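PDB 3AQ1: thermosome subunit from Methanococcoides burtonii, which probably binds and hydrolyses ATP to assist the folding of unfolded proteins. Local coordinates for residues G77-H80 against A81-C85; K246-D250 against M251-Y255; M414-L417 against R418-E422; G429-V432 against Y433-E436. One frame throughout, in Å; residues are numbered along the deposited sequence.

All four contacts are local and run in series along the chain, so none nests in or crosses another. Interaction 1 joins successive turns of helix 71-92. Interaction 2 follows in the mixed-sheet domain, where it closes the turn from strand 241-244 into helix 250-258; its centre is about 65 Å from that of interaction 1, on the opposite side of the chain's centre. The chain then returns: interaction 3 lies in the last turns of helix 410-422, and interaction 4 closes the hairpin loop between strands 428-430 and 437-439. These two touch, with Leu417 CD2 3.7 Å from Gly429 CA, and the centre of interaction 3 is about 23 Å from that of interaction 1.

Interaction 1: G77-H80 against A81-C85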
ATOM      1  N   GLY A  77     -27.047   7.916  19.079  1.00 63.06           N
ATOM      2  CA  GLY A  77     -27.153   8.963  18.078  1.00 65.24           C
ATOM      3  C   GLY A  77     -25.875   9.113  17.264  1.00 61.78           C
ATOM      4  O   GLY A  77     -25.906   9.128  16.035  1.00 62.08           O
ATOM      5  N   TYR A  78     -24.746   9.225  17.957  1.00 53.87           N
ATOM      6  CA  TYR A  78     -23.448   9.318  17.305  1.00 53.84           C
ATOM      7  C   TYR A  78     -23.171   8.090  16.440  1.00 61.43           C
ATOM      8  O   TYR A  78     -22.768   8.220  15.283  1.00 66.46           O
ATOM      9  CB  TYR A  78     -22.327   9.469  18.337  1.00 47.08           C
ATOM     10  CG  TYR A  78     -22.114  10.861  18.879  1.00 35.65           C
ATOM     11  CD1 TYR A  78     -22.948  11.911  18.535  1.00 38.50           C
ATOM     12  CD2 TYR A  78     -21.080  11.114  19.759  1.00 45.03           C
ATOM     13  CE1 TYR A  78     -22.743  13.176  19.053  1.00 42.98           C
ATOM     14  CE2 TYR A  78     -20.862  12.370  20.277  1.00 50.76           C
ATOM     15  CZ  TYR A  78     -21.690  13.397  19.922  1.00 49.85           C
ATOM     16  OH  TYR A  78     -21.452  14.643  20.451  1.00 60.28           O
ATOM     17  N   ARG A  79     -23.372   6.904  17.006  1.00 60.24           N
ATOM     18  CA  ARG A  79     -23.084   5.669  16.282  1.00 66.74           C
ATOM     19  C   ARG A  79     -23.967   5.543  15.042  1.00 69.76           C
ATOM     20  O   ARG A  79     -23.548   5.009  14.014  1.00 74.41           O
ATOM     21  CB  ARG A  79     -23.254   4.450  17.183  1.00 67.75           C
ATOM     22  CG  ARG A  79     -22.977   3.136  16.467  1.00 71.26           C
ATOM     23  CD  ARG A  79     -23.241   1.952  17.367  1.00 64.00           C
ATOM     24  NE  ARG A  79     -22.476   2.037  18.603  1.00 59.63           N
ATOM     25  CZ  ARG A  79     -21.190   1.709  18.699  1.00 69.47           C
ATOM     26  NH1 ARG A  79     -20.528   1.284  17.623  1.00 62.74           N
ATOM     27  NH2 ARG A  79     -20.565   1.809  19.868  1.00 69.94           N
ATOM     28  N   HIS A  80     -25.190   6.046  15.145  1.00 61.93           N
ATOM     29  CA  HIS A  80     -26.089   6.088  14.008  1.00 70.47           C
ATOM     30  C   HIS A  80     -25.568   7.135  13.019  1.00 68.45           C
ATOM     31  O   HIS A  80     -25.610   6.948  11.798  1.00 62.73           O
ATOM     32  CB  HIS A  80     -27.513   6.394  14.489  1.00 80.13           C
ATOM     33  CG  HIS A  80     -28.560   6.266  13.428  1.00 98.27           C
ATOM     34  ND1 HIS A  80     -29.779   6.911  13.505  1.00106.89           N
ATOM     35  CD2 HIS A  80     -28.572   5.579  12.262  1.00108.35           C
ATOM     36  CE1 HIS A  80     -30.495   6.623  12.434  1.00111.64           C
ATOM     37  NE2 HIS A  80     -29.787   5.818  11.663  1.00113.52           N
ATOM     38  N   ALA A  81     -25.041   8.228  13.557  1.00 68.78           N
ATOM     39  CA  ALA A  81     -24.446   9.264  12.726  1.00 63.98           C
ATOM     40  C   ALA A  81     -23.312   8.695  11.891  1.00 56.24           C
ATOM     41  O   ALA A  81     -23.310   8.831  10.676  1.00 59.40           O
ATOM     42  CB  ALA A  81     -23.950  10.416  13.575  1.00 64.67           C
ATOM     43  N   ALA A  82     -22.352   8.051  12.545  1.00 51.52           N
ATOM     44  CA  ALA A  82     -21.199   7.484  11.850  1.00 54.34           C
ATOM     45  C   ALA A  82     -21.619   6.548  10.733  1.00 63.33           C
ATOM     46  O   ALA A  82     -21.025   6.538   9.659  1.00 67.69           O
ATOM     47  CB  ALA A  82     -20.303   6.755  12.815  1.00 52.02           C
ATOM     48  N   GLU A  83     -22.644   5.752  10.995  1.00 70.53           N
ATOM     49  CA  GLU A  83     -23.118   4.792  10.011  1.00 78.41           C
ATOM     50  C   GLU A  83     -23.811   5.500   8.844  1.00 74.77           C
ATOM     51  O   GLU A  83     -23.675   5.099   7.682  1.00 70.50           O
ATOM     52  CB  GLU A  83     -24.021   3.751  10.682  1.00 83.89           C
ATOM     53  CG  GLU A  83     -23.252   2.829  11.633  1.00 86.96           C
ATOM     54  CD  GLU A  83     -24.137   2.110  12.642  1.00 87.99           C
ATOM     55  OE1 GLU A  83     -25.339   2.452  12.741  1.00 87.94           O
ATOM     56  OE2 GLU A  83     -23.617   1.209  13.344  1.00 83.72           O
ATOM     57  N   LYS A  84     -24.532   6.571   9.159  1.00 68.76           N
ATOM     58  CA  LYS A  84     -25.150   7.396   8.129  1.00 66.47           C
ATOM     59  C   LYS A  84     -24.118   8.150   7.277  1.00 70.55           C
ATOM     60  O   LYS A  84     -24.408   8.528   6.151  1.00 81.12           O
ATOM     61  CB  LYS A  84     -26.131   8.377   8.758  1.00 70.40           C
ATOM     62  CG  LYS A  84     -27.038   9.050   7.756  1.00 82.58           C
ATOM     63  CD  LYS A  84     -27.813   8.027   6.924  1.00 91.09           C
ATOM     64  CE  LYS A  84     -28.710   8.715   5.890  1.00 94.22           C
ATOM     65  NZ  LYS A  84     -29.047   7.831   4.738  1.00 96.22           N
ATOM     66  N   CYS A  85     -22.920   8.378   7.812  1.00 66.36           N
ATOM     67  CA  CYS A  85     -21.858   9.021   7.037  1.00 61.98           C
ATOM     68  C   CYS A  85     -21.308   8.051   6.004  1.00 67.26           C
ATOM     69  O   CYS A  85     -20.939   8.450   4.904  1.00 68.46           O
ATOM     70  CB  CYS A  85     -20.720   9.528   7.937  1.00 52.02           C
ATOM     71  SG  CYS A  85     -21.070  11.085   8.817  1.00 65.17           S
TER
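Glu83 and Arg79 meet one turn apart through the aliphatic part of the arginine: Glu83 OE2 lies 3.7 Å from Arg79 CG. This is not an ion pair. The nearest charged atoms, Arg79 NH1 and Glu83 OE2, are 5.3 Å apart, and the guanidinium and carboxylate planes are turned 57° from each other. With its chain bent at chi3 (-56°), Arg79 carries NH1 away to a salt bridge with Glu461 on helix 449-467. Next to the carboxylate, Glu83 N donates to Arg79 O at 3.2 Å. The same i to i+4 ladder, the mark of an alpha helix, runs through Ala81 N to Gly77 O (2.8 Å), Ala82 N to Tyr78 O and Lys84 N to His80 O; here it belongs to helix 71-92, in what is by family resemblance the equatorial domain. On the neighbouring face Lys84 CB rests 3.4 Å from His80 O, while its NZ goes on to a salt bridge with Glu87. His80 ND1 is hydrogen-bonded to Glu384. Two buried side chains set the helix against its neighbours: Ala81 packs on Phe391 of helix 383-394, and Tyr78 reaches helix 45-65, where its OH is hydrogen-bonded to Leu57 O.

Interaction 2: K246-D250 against M251-Y255; sequences KGIDD and MAQYY
Asp249 and the backbone of Met251 and Ala252 form a helix N-cap, the entry of helix 250-258 in what is, by family resemblance, the apical domain. Asp249 CG stands anti to its own nitrogen (chi1 177°), which swings the carboxylate back over the first turn. There OD1 receives Ala252 N at 3.2 Å with its anti lone pair, the one facing away from the other carboxylate oxygen, and the N-H points almost straight at it (160°). Met251 N is nearer to the same OD1, at 2.7 Å, but its bent angle of 127° makes that bond weak. One oxygen thus serves two amides that the helix cannot pair from within, and the negative charge is likely to be favoured by the positive end of the helix dipole. With an alanine here, the amides of Met251 and Ala252 would probably lose their side-chain acceptor and the first turn would be freer to fray.

On the other flank, Ile248 and Gln253 cross at about a right angle, the isoleucine methyl CG2 meeting Gln253 CG at 3.5 Å. The pair sits at the positions of a hydrophobic staple, just before the cap and in the first turn, but is not a true staple, because the second partner is polar and offers only the aliphatic stem of a glutamine. Its amide NE2 leads off to a weak hydrogen bond with Ser177 O. Ala252 turns to the inside, against Met227 and Ala231 of helix 226-235, and its CB is 4.2 Å from Asp249 CB.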
ATOM      1  N   LYS A 246      22.486 -18.859   4.163  1.00 64.32           N
ATOM      2  CA  LYS A 246      23.804 -18.735   4.768  1.00 56.49           C
ATOM      3  C   LYS A 246      24.883 -19.313   3.874  1.00 56.01           C
ATOM      4  O   LYS A 246      24.715 -19.373   2.663  1.00 58.01           O
ATOM      5  CB  LYS A 246      23.833 -19.363   6.165  1.00 61.05           C
ATOM      6  CG  LYS A 246      23.259 -18.446   7.247  1.00 78.97           C
ATOM      7  CD  LYS A 246      22.460 -19.212   8.293  1.00 96.92           C
ATOM      8  CE  LYS A 246      21.654 -18.262   9.184  1.00108.46           C
ATOM      9  NZ  LYS A 246      20.644 -18.985  10.023  1.00110.01           N
ATOM     10  N   GLY A 247      25.998 -19.715   4.473  1.00 55.17           N
ATOM     11  CA  GLY A 247      27.110 -20.255   3.719  1.00 57.16           C
ATOM     12  C   GLY A 247      26.891 -21.642   3.120  1.00 62.80           C
ATOM     13  O   GLY A 247      26.110 -22.461   3.622  1.00 64.92           O
ATOM     14  N   ILE A 248      27.578 -21.892   2.012  1.00 58.10           N
ATOM     15  CA  ILE A 248      27.699 -23.230   1.473  1.00 50.74           C
ATOM     16  C   ILE A 248      29.187 -23.545   1.350  1.00 52.64           C
ATOM     17  O   ILE A 248      29.879 -22.994   0.489  1.00 50.30           O
ATOM     18  CB  ILE A 248      27.050 -23.358   0.094  1.00 48.92           C
ATOM     19  CG1 ILE A 248      25.613 -22.814   0.109  1.00 49.83           C
ATOM     20  CG2 ILE A 248      27.092 -24.802  -0.342  1.00 45.96           C
ATOM     21  CD1 ILE A 248      24.918 -22.823  -1.259  1.00 28.08           C
ATOM     22  N   ASP A 249      29.673 -24.407   2.237  1.00 46.38           N
ATOM     23  CA  ASP A 249      31.048 -24.877   2.197  1.00 46.14           C
ATOM     24  C   ASP A 249      31.549 -25.122   0.771  1.00 54.87           C
ATOM     25  O   ASP A 249      30.788 -25.510  -0.117  1.00 63.52           O
ATOM     26  CB  ASP A 249      31.180 -26.161   3.019  1.00 54.93           C
ATOM     27  CG  ASP A 249      32.581 -26.736   2.965  1.00 67.86           C
ATOM     28  OD1 ASP A 249      32.848 -27.512   2.029  1.00 66.51           O
ATOM     29  OD2 ASP A 249      33.421 -26.401   3.835  1.00 71.33           O
ATOM     30  N   ASP A 250      32.840 -24.911   0.560  1.00 55.64           N
ATOM     31  CA  ASP A 250      33.430 -25.030  -0.768  1.00 56.77           C
ATOM     32  C   ASP A 250      33.312 -26.423  -1.371  1.00 60.44           C
ATOM     33  O   ASP A 250      32.969 -26.583  -2.547  1.00 57.15           O
ATOM     34  CB  ASP A 250      34.894 -24.639  -0.706  1.00 57.13           C
ATOM     35  CG  ASP A 250      35.074 -23.173  -0.517  1.00 65.28           C
ATOM     36  OD1 ASP A 250      35.804 -22.779   0.421  1.00 71.56           O
ATOM     37  OD2 ASP A 250      34.461 -22.429  -1.310  1.00 61.90           O
ATOM     38  N   MET A 251      33.631 -27.425  -0.559  1.00 56.30           N
ATOM     39  CA  MET A 251      33.594 -28.805  -1.002  1.00 49.01           C
ATOM     40  C   MET A 251      32.152 -29.229  -1.294  1.00 49.72           C
ATOM     41  O   MET A 251      31.873 -29.856  -2.309  1.00 53.98           O
ATOM     42  CB  MET A 251      34.241 -29.708   0.038  1.00 52.06           C
ATOM     43  CG  MET A 251      34.623 -31.064  -0.504  1.00 73.48           C
ATOM     44  SD  MET A 251      36.078 -31.051  -1.563  1.00 93.98           S
ATOM     45  CE  MET A 251      37.272 -30.308  -0.454  1.00143.36           C
ATOM     46  N   ALA A 252      31.228 -28.859  -0.415  1.00 41.62           N
ATOM     47  CA  ALA A 252      29.818 -29.061  -0.694  1.00 40.58           C
ATOM     48  C   ALA A 252      29.379 -28.356  -1.986  1.00 54.99           C
ATOM     49  O   ALA A 252      28.464 -28.810  -2.671  1.00 56.74           O
ATOM     50  CB  ALA A 252      28.976 -28.614   0.476  1.00 38.60           C
ATOM     51  N   GLN A 253      30.018 -27.244  -2.327  1.00 54.73           N
ATOM     52  CA  GLN A 253      29.671 -26.585  -3.569  1.00 48.30           C
ATOM     53  C   GLN A 253      30.146 -27.401  -4.755  1.00 48.40           C
ATOM     54  O   GLN A 253      29.513 -27.410  -5.803  1.00 51.76           O
ATOM     55  CB  GLN A 253      30.265 -25.196  -3.636  1.00 57.00           C
ATOM     56  CG  GLN A 253      29.536 -24.166  -2.820  1.00 61.34           C
ATOM     57  CD  GLN A 253      30.072 -22.789  -3.089  1.00 54.39           C
ATOM     58  OE1 GLN A 253      30.196 -21.970  -2.191  1.00 64.69           O
ATOM     59  NE2 GLN A 253      30.415 -22.537  -4.336  1.00 43.51           N
ATOM     60  N   TYR A 254      31.263 -28.096  -4.583  1.00 44.22           N
ATOM     61  CA  TYR A 254      31.815 -28.921  -5.655  1.00 47.50           C
ATOM     62  C   TYR A 254      30.900 -30.106  -6.018  1.00 53.49           C
ATOM     63  O   TYR A 254      30.628 -30.359  -7.189  1.00 50.56           O
ATOM     64  CB  TYR A 254      33.222 -29.403  -5.291  1.00 44.81           C
ATOM     65  CG  TYR A 254      33.810 -30.348  -6.309  1.00 61.38           C
ATOM     66  CD1 TYR A 254      34.167 -29.896  -7.567  1.00 58.46           C
ATOM     67  CD2 TYR A 254      33.993 -31.699  -6.016  1.00 62.37           C
ATOM     68  CE1 TYR A 254      34.694 -30.751  -8.503  1.00 69.56           C
ATOM     69  CE2 TYR A 254      34.521 -32.561  -6.946  1.00 63.76           C
ATOM     70  CZ  TYR A 254      34.872 -32.085  -8.194  1.00 74.00           C
ATOM     71  OH  TYR A 254      35.407 -32.928  -9.144  1.00 78.52           O
ATOM     72  N   TYR A 255      30.425 -30.817  -5.000  1.00 54.75           N
ATOM     73  CA  TYR A 255      29.476 -31.914  -5.175  1.00 45.15           C
ATOM     74  C   TYR A 255      28.148 -31.451  -5.750  1.00 41.55           C
ATOM     75  O   TYR A 255      27.590 -32.089  -6.649  1.00 44.53           O
ATOM     76  CB  TYR A 255      29.247 -32.624  -3.839  1.00 41.13           C
ATOM     77  CG  TYR A 255      30.504 -33.252  -3.303  1.00 51.98           C
ATOM     78  CD1 TYR A 255      31.386 -33.912  -4.150  1.00 59.68           C
ATOM     79  CD2 TYR A 255      30.811 -33.195  -1.956  1.00 60.39           C
ATOM     80  CE1 TYR A 255      32.546 -34.488  -3.669  1.00 61.34           C
ATOM     81  CE2 TYR A 255      31.968 -33.773  -1.463  1.00 64.39           C
ATOM     82  CZ  TYR A 255      32.830 -34.413  -2.324  1.00 66.55           C
ATOM     83  OH  TYR A 255      33.979 -34.981  -1.831  1.00 79.38           O
TER

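Interaction 3: M414-L417 against R418-E422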
ATOM      1  N   MET A 414     -15.539  29.017   5.376  1.00 38.98           N
ATOM      2  CA  MET A 414     -16.742  28.228   5.644  1.00 39.99           C
ATOM      3  C   MET A 414     -17.963  28.754   4.895  1.00 51.18           C
ATOM      4  O   MET A 414     -18.782  27.981   4.386  1.00 55.24           O
ATOM      5  CB  MET A 414     -17.034  28.137   7.151  1.00 37.23           C
ATOM      6  CG  MET A 414     -16.102  27.190   7.917  1.00 43.57           C
ATOM      7  SD  MET A 414     -15.835  25.595   7.101  1.00 50.77           S
ATOM      8  CE  MET A 414     -17.510  24.957   7.012  1.00 51.19           C
ATOM      9  N   VAL A 415     -18.092  30.073   4.837  1.00 47.93           N
ATOM     10  CA  VAL A 415     -19.149  30.681   4.054  1.00 43.73           C
ATOM     11  C   VAL A 415     -19.016  30.199   2.621  1.00 43.83           C
ATOM     12  O   VAL A 415     -19.959  29.684   2.030  1.00 52.07           O
ATOM     13  CB  VAL A 415     -19.060  32.215   4.126  1.00 50.65           C
ATOM     14  CG1 VAL A 415     -19.849  32.881   2.994  1.00 41.43           C
ATOM     15  CG2 VAL A 415     -19.517  32.692   5.502  1.00 52.65           C
ATOM     16  N   GLU A 416     -17.818  30.336   2.079  1.00 46.40           N
ATOM     17  CA  GLU A 416     -17.576  29.982   0.696  1.00 43.10           C
ATOM     18  C   GLU A 416     -17.740  28.472   0.456  1.00 48.68           C
ATOM     19  O   GLU A 416     -18.243  28.068  -0.593  1.00 54.30           O
ATOM     20  CB  GLU A 416     -16.202  30.503   0.260  1.00 39.02           C
ATOM     21  CG  GLU A 416     -15.781  30.111  -1.140  1.00 59.30           C
ATOM     22  CD  GLU A 416     -16.717  30.664  -2.195  1.00 73.58           C
ATOM     23  OE1 GLU A 416     -17.615  31.452  -1.822  1.00 76.68           O
ATOM     24  OE2 GLU A 416     -16.556  30.310  -3.388  1.00 71.15           O
ATOM     25  N   LEU A 417     -17.339  27.640   1.420  1.00 40.49           N
ATOM     26  CA  LEU A 417     -17.530  26.192   1.270  1.00 45.77           C
ATOM     27  C   LEU A 417     -19.007  25.807   1.315  1.00 54.04           C
ATOM     28  O   LEU A 417     -19.466  24.985   0.519  1.00 60.78           O
ATOM     29  CB  LEU A 417     -16.725  25.377   2.290  1.00 37.61           C
ATOM     30  CG  LEU A 417     -15.213  25.371   2.045  1.00 41.23           C
ATOM     31  CD1 LEU A 417     -14.464  24.709   3.178  1.00 26.78           C
ATOM     32  CD2 LEU A 417     -14.855  24.738   0.706  1.00 43.10           C
ATOM     33  N   ARG A 418     -19.753  26.409   2.233  1.00 43.62           N
ATOM     34  CA  ARG A 418     -21.182  26.138   2.318  1.00 39.51           C
ATOM     35  C   ARG A 418     -21.911  26.578   1.069  1.00 51.56           C
ATOM     36  O   ARG A 418     -22.777  25.864   0.573  1.00 58.97           O
ATOM     37  CB  ARG A 418     -21.800  26.781   3.553  1.00 31.89           C
ATOM     38  CG  ARG A 418     -21.503  25.998   4.814  1.00 37.41           C
ATOM     39  CD  ARG A 418     -22.441  26.371   5.905  1.00 43.67           C
ATOM     40  NE  ARG A 418     -22.176  25.620   7.120  1.00 43.60           N
ATOM     41  CZ  ARG A 418     -22.929  25.703   8.209  1.00 50.69           C
ATOM     42  NH1 ARG A 418     -23.991  26.502   8.211  1.00 56.13           N
ATOM     43  NH2 ARG A 418     -22.628  24.990   9.285  1.00 48.01           N
ATOM     44  N   SER A 419     -21.559  27.753   0.561  1.00 56.63           N
ATOM     45  CA  SER A 419     -22.191  28.268  -0.639  1.00 52.74           C
ATOM     46  C   SER A 419     -21.972  27.271  -1.770  1.00 56.71           C
ATOM     47  O   SER A 419     -22.923  26.753  -2.350  1.00 58.37           O
ATOM     48  CB  SER A 419     -21.617  29.638  -1.002  1.00 51.00           C
ATOM     49  OG  SER A 419     -21.943  29.996  -2.336  1.00 64.11           O
ATOM     50  N   GLN A 420     -20.714  26.973  -2.059  1.00 51.31           N
ATOM     51  CA  GLN A 420     -20.407  26.069  -3.152  1.00 54.83           C
ATOM     52  C   GLN A 420     -21.004  24.668  -2.989  1.00 56.19           C
ATOM     53  O   GLN A 420     -21.505  24.090  -3.949  1.00 56.49           O
ATOM     54  CB  GLN A 420     -18.905  26.021  -3.413  1.00 47.25           C
ATOM     55  CG  GLN A 420     -18.452  27.196  -4.234  1.00 60.41           C
ATOM     56  CD  GLN A 420     -17.147  26.928  -4.928  1.00 83.28           C
ATOM     57  OE1 GLN A 420     -16.170  27.657  -4.738  1.00 85.72           O
ATOM     58  NE2 GLN A 420     -17.109  25.865  -5.732  1.00 92.11           N
ATOM     59  N   HIS A 421     -20.971  24.121  -1.782  1.00 54.53           N
ATOM     60  CA  HIS A 421     -21.584  22.817  -1.568  1.00 56.83           C
ATOM     61  C   HIS A 421     -23.110  22.836  -1.662  1.00 65.75           C
ATOM     62  O   HIS A 421     -23.702  21.982  -2.333  1.00 64.55           O
ATOM     63  CB  HIS A 421     -21.088  22.188  -0.274  1.00 49.47           C
ATOM     64  CG  HIS A 421     -19.778  21.485  -0.434  1.00 56.25           C
ATOM     65  ND1 HIS A 421     -19.677  20.114  -0.520  1.00 52.53           N
ATOM     66  CD2 HIS A 421     -18.521  21.967  -0.573  1.00 56.28           C
ATOM     67  CE1 HIS A 421     -18.410  19.780  -0.685  1.00 56.38           C
ATOM     68  NE2 HIS A 421     -17.688  20.885  -0.723  1.00 59.30           N
ATOM     69  N   GLU A 422     -23.736  23.816  -1.006  1.00 61.13           N
ATOM     70  CA  GLU A 422     -25.174  24.032  -1.124  1.00 56.04           C
ATOM     71  C   GLU A 422     -25.577  24.104  -2.593  1.00 65.50           C
ATOM     72  O   GLU A 422     -26.673  23.688  -2.965  1.00 72.21           O
ATOM     73  CB  GLU A 422     -25.591  25.327  -0.419  1.00 52.77           C
ATOM     74  CG  GLU A 422     -25.582  25.264   1.101  1.00 50.34           C
ATOM     75  CD  GLU A 422     -25.696  26.638   1.754  1.00 62.12           C
ATOM     76  OE1 GLU A 422     -25.881  27.661   1.036  1.00 59.60           O
ATOM     77  OE2 GLU A 422     -25.597  26.683   2.999  1.00 66.64           O
TER
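The imidazole of His421 presents its edge to Leu417: Leu417 O lies near the ring plane, 3.3 Å from His421 CD2, while the same oxygen accepts the backbone N of His421 at 2.9 Å. The two ring nitrogens are taken up elsewhere, ND1 by Glu368 and NE2 by Ala428 O, so bonds at both nitrogens fix the rotation of the ring. The second pair of flat groups is the Glu416 carboxylate and the Gln420 amide, whose planes stand 68° apart. Glu416, bent at chi2 (62°), brings OE2 to 3.0 Å from Gln420 OE1; both are acceptors, so this is not a hydrogen bond. The same OE2 also lies 3.7 Å from Gln420 CG.

All this decorates the last turns of helix 410-422, which shows regular i to i+4 bonding: Arg418 N to Met414 O (2.8 Å), Ser419 N to Val415 O (2.9 Å) and a nearly straight Gln420 N to Glu416 O (172°). Gln420 NE2 continues past the helix end to Asn425 OD1. Replacing this glutamine by an alanine would remove both CG and the amide, and Asn425 OD1 is likely to lose its donor and Glu416 OE2 its packing against the stem. Arg418 runs extended from CG to NE; its CG passes 3.4 Å from Met414 O before NH2 forms a salt bridge with Glu396. Leu417 faces inward on Pro399, Val367 and Val437, and Met414 packs on Pro399 and Val400 of helix 397-405.

Interaction 4: G429-V432 against Y433-E436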
ATOM      1  N   GLY A 429     -13.191  22.341  -1.974  1.00 46.41           N
ATOM      2  CA  GLY A 429     -12.466  22.348  -0.714  1.00 42.87           C
ATOM      3  C   GLY A 429     -11.387  23.416  -0.669  1.00 52.91           C
ATOM      4  O   GLY A 429     -11.084  24.070  -1.684  1.00 48.71           O
ATOM      5  N   LEU A 430     -10.794  23.599   0.506  1.00 51.97           N
ATOM      6  CA  LEU A 430      -9.777  24.629   0.675  1.00 50.27           C
ATOM      7  C   LEU A 430      -8.431  24.183   0.116  1.00 59.15           C
ATOM      8  O   LEU A 430      -7.913  23.140   0.487  1.00 64.22           O
ATOM      9  CB  LEU A 430      -9.633  25.023   2.145  1.00 41.24           C
ATOM     10  CG  LEU A 430      -8.512  26.030   2.452  1.00 52.17           C
ATOM     11  CD1 LEU A 430      -8.635  27.274   1.577  1.00 49.98           C
ATOM     12  CD2 LEU A 430      -8.476  26.411   3.934  1.00 50.98           C
ATOM     13  N   ASN A 431      -7.871  24.969  -0.795  1.00 61.12           N
ATOM     14  CA  ASN A 431      -6.503  24.745  -1.235  1.00 66.73           C
ATOM     15  C   ASN A 431      -5.576  25.471  -0.282  1.00 68.64           C
ATOM     16  O   ASN A 431      -5.391  26.673  -0.415  1.00 70.56           O
ATOM     17  CB  ASN A 431      -6.296  25.284  -2.648  1.00 66.33           C
ATOM     18  CG  ASN A 431      -4.871  25.147  -3.106  1.00 66.92           C
ATOM     19  OD1 ASN A 431      -3.942  25.239  -2.306  1.00 58.89           O
ATOM     20  ND2 ASN A 431      -4.682  24.920  -4.400  1.00 76.67           N
ATOM     21  N   VAL A 432      -4.993  24.753   0.674  1.00 69.39           N
ATOM     22  CA  VAL A 432      -4.355  25.423   1.809  1.00 71.14           C
ATOM     23  C   VAL A 432      -3.268  26.439   1.425  1.00 77.36           C
ATOM     24  O   VAL A 432      -3.005  27.394   2.167  1.00 80.78           O
ATOM     25  CB  VAL A 432      -3.844  24.423   2.862  1.00 65.39           C
ATOM     26  CG1 VAL A 432      -2.713  25.036   3.681  1.00 75.63           C
ATOM     27  CG2 VAL A 432      -4.987  24.007   3.772  1.00 56.57           C
ATOM     28  N   TYR A 433      -2.669  26.255   0.254  1.00 73.91           N
ATOM     29  CA  TYR A 433      -1.585  27.125  -0.186  1.00 81.14           C
ATOM     30  C   TYR A 433      -2.080  28.425  -0.837  1.00 83.03           C
ATOM     31  O   TYR A 433      -1.629  29.517  -0.485  1.00 83.47           O
ATOM     32  CB  TYR A 433      -0.631  26.352  -1.100  1.00 90.60           C
ATOM     33  CG  TYR A 433      -0.265  24.999  -0.526  1.00 99.04           C
ATOM     34  CD1 TYR A 433       0.465  24.898   0.655  1.00 97.40           C
ATOM     35  CD2 TYR A 433      -0.664  23.824  -1.152  1.00102.57           C
ATOM     36  CE1 TYR A 433       0.790  23.669   1.189  1.00 96.35           C
ATOM     37  CE2 TYR A 433      -0.343  22.593  -0.627  1.00102.65           C
ATOM     38  CZ  TYR A 433       0.385  22.520   0.542  1.00102.71           C
ATOM     39  OH  TYR A 433       0.701  21.288   1.067  1.00105.09           O
ATOM     40  N   THR A 434      -3.030  28.309  -1.759  1.00 81.75           N
ATOM     41  CA  THR A 434      -3.562  29.484  -2.443  1.00 77.51           C
ATOM     42  C   THR A 434      -4.657  30.220  -1.654  1.00 83.99           C
ATOM     43  O   THR A 434      -5.202  31.221  -2.120  1.00 95.63           O
ATOM     44  CB  THR A 434      -4.071  29.129  -3.863  1.00 76.40           C
ATOM     45  OG1 THR A 434      -5.390  28.579  -3.796  1.00 81.78           O
ATOM     46  CG2 THR A 434      -3.148  28.123  -4.515  1.00 74.78           C
ATOM     47  N   GLY A 435      -4.977  29.730  -0.460  1.00 74.93           N
ATOM     48  CA  GLY A 435      -6.029  30.328   0.345  1.00 65.63           C
ATOM     49  C   GLY A 435      -7.419  30.328  -0.279  1.00 72.12           C
ATOM     50  O   GLY A 435      -8.375  30.803   0.340  1.00 73.46           O
ATOM     51  N   GLU A 436      -7.543  29.789  -1.492  1.00 80.05           N
ATOM     52  CA  GLU A 436      -8.826  29.752  -2.206  1.00 81.11           C
ATOM     53  C   GLU A 436      -9.602  28.441  -2.046  1.00 76.74           C
ATOM     54  O   GLU A 436      -9.060  27.420  -1.628  1.00 79.69           O
ATOM     55  CB  GLU A 436      -8.619  30.006  -3.699  1.00 80.98           C
ATOM     56  CG  GLU A 436      -8.366  31.443  -4.087  1.00 90.37           C
ATOM     57  CD  GLU A 436      -8.093  31.579  -5.580  1.00110.76           C
ATOM     58  OE1 GLU A 436      -7.779  30.551  -6.234  1.00105.92           O
ATOM     59  OE2 GLU A 436      -8.192  32.712  -6.100  1.00122.93           O
TER
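An Asx turn built on Asn431 shapes the tight hairpin loop between the antiparallel strands 428-430 and 437-439. The hairpin closes where Asn431 N donates to Glu436 O at 2.8 Å, a nearly linear bond (164°). Within the loop, Asn431 CG lies anti to its backbone nitrogen, and this places OD1 over the following peptides, where it takes two N-H groups. Tyr433 N comes in the plane of the side-chain carbonyl at 3.0 Å, whereas Thr434 N, at 3.2 Å, sits well above that plane, 66° out, and yet points its hydrogen almost straight at the oxygen (171°). The backbone carbonyl of Asn431 adds a weak bond from Gly435 N at 3.1 Å. Thr434 crosses the asparagine at about a right angle, its CG2 3.6 Å from Asn431 ND2, and its OG1 accepts a weak bond from Glu436 N. Val432, Tyr433 and Thr434 keep right-handed helical backbone angles; Gly435 then adopts positive phi, a conformation that favours glycine and turns the chain back toward the second strand. Beyond the loop, Gly429 is bonded through its backbone to Val438 of the partner strand and Leu430 to Gly362. Leu430 also packs on Leu408 and Val432 on Ala406, with helix 410-422 alongside through Leu417.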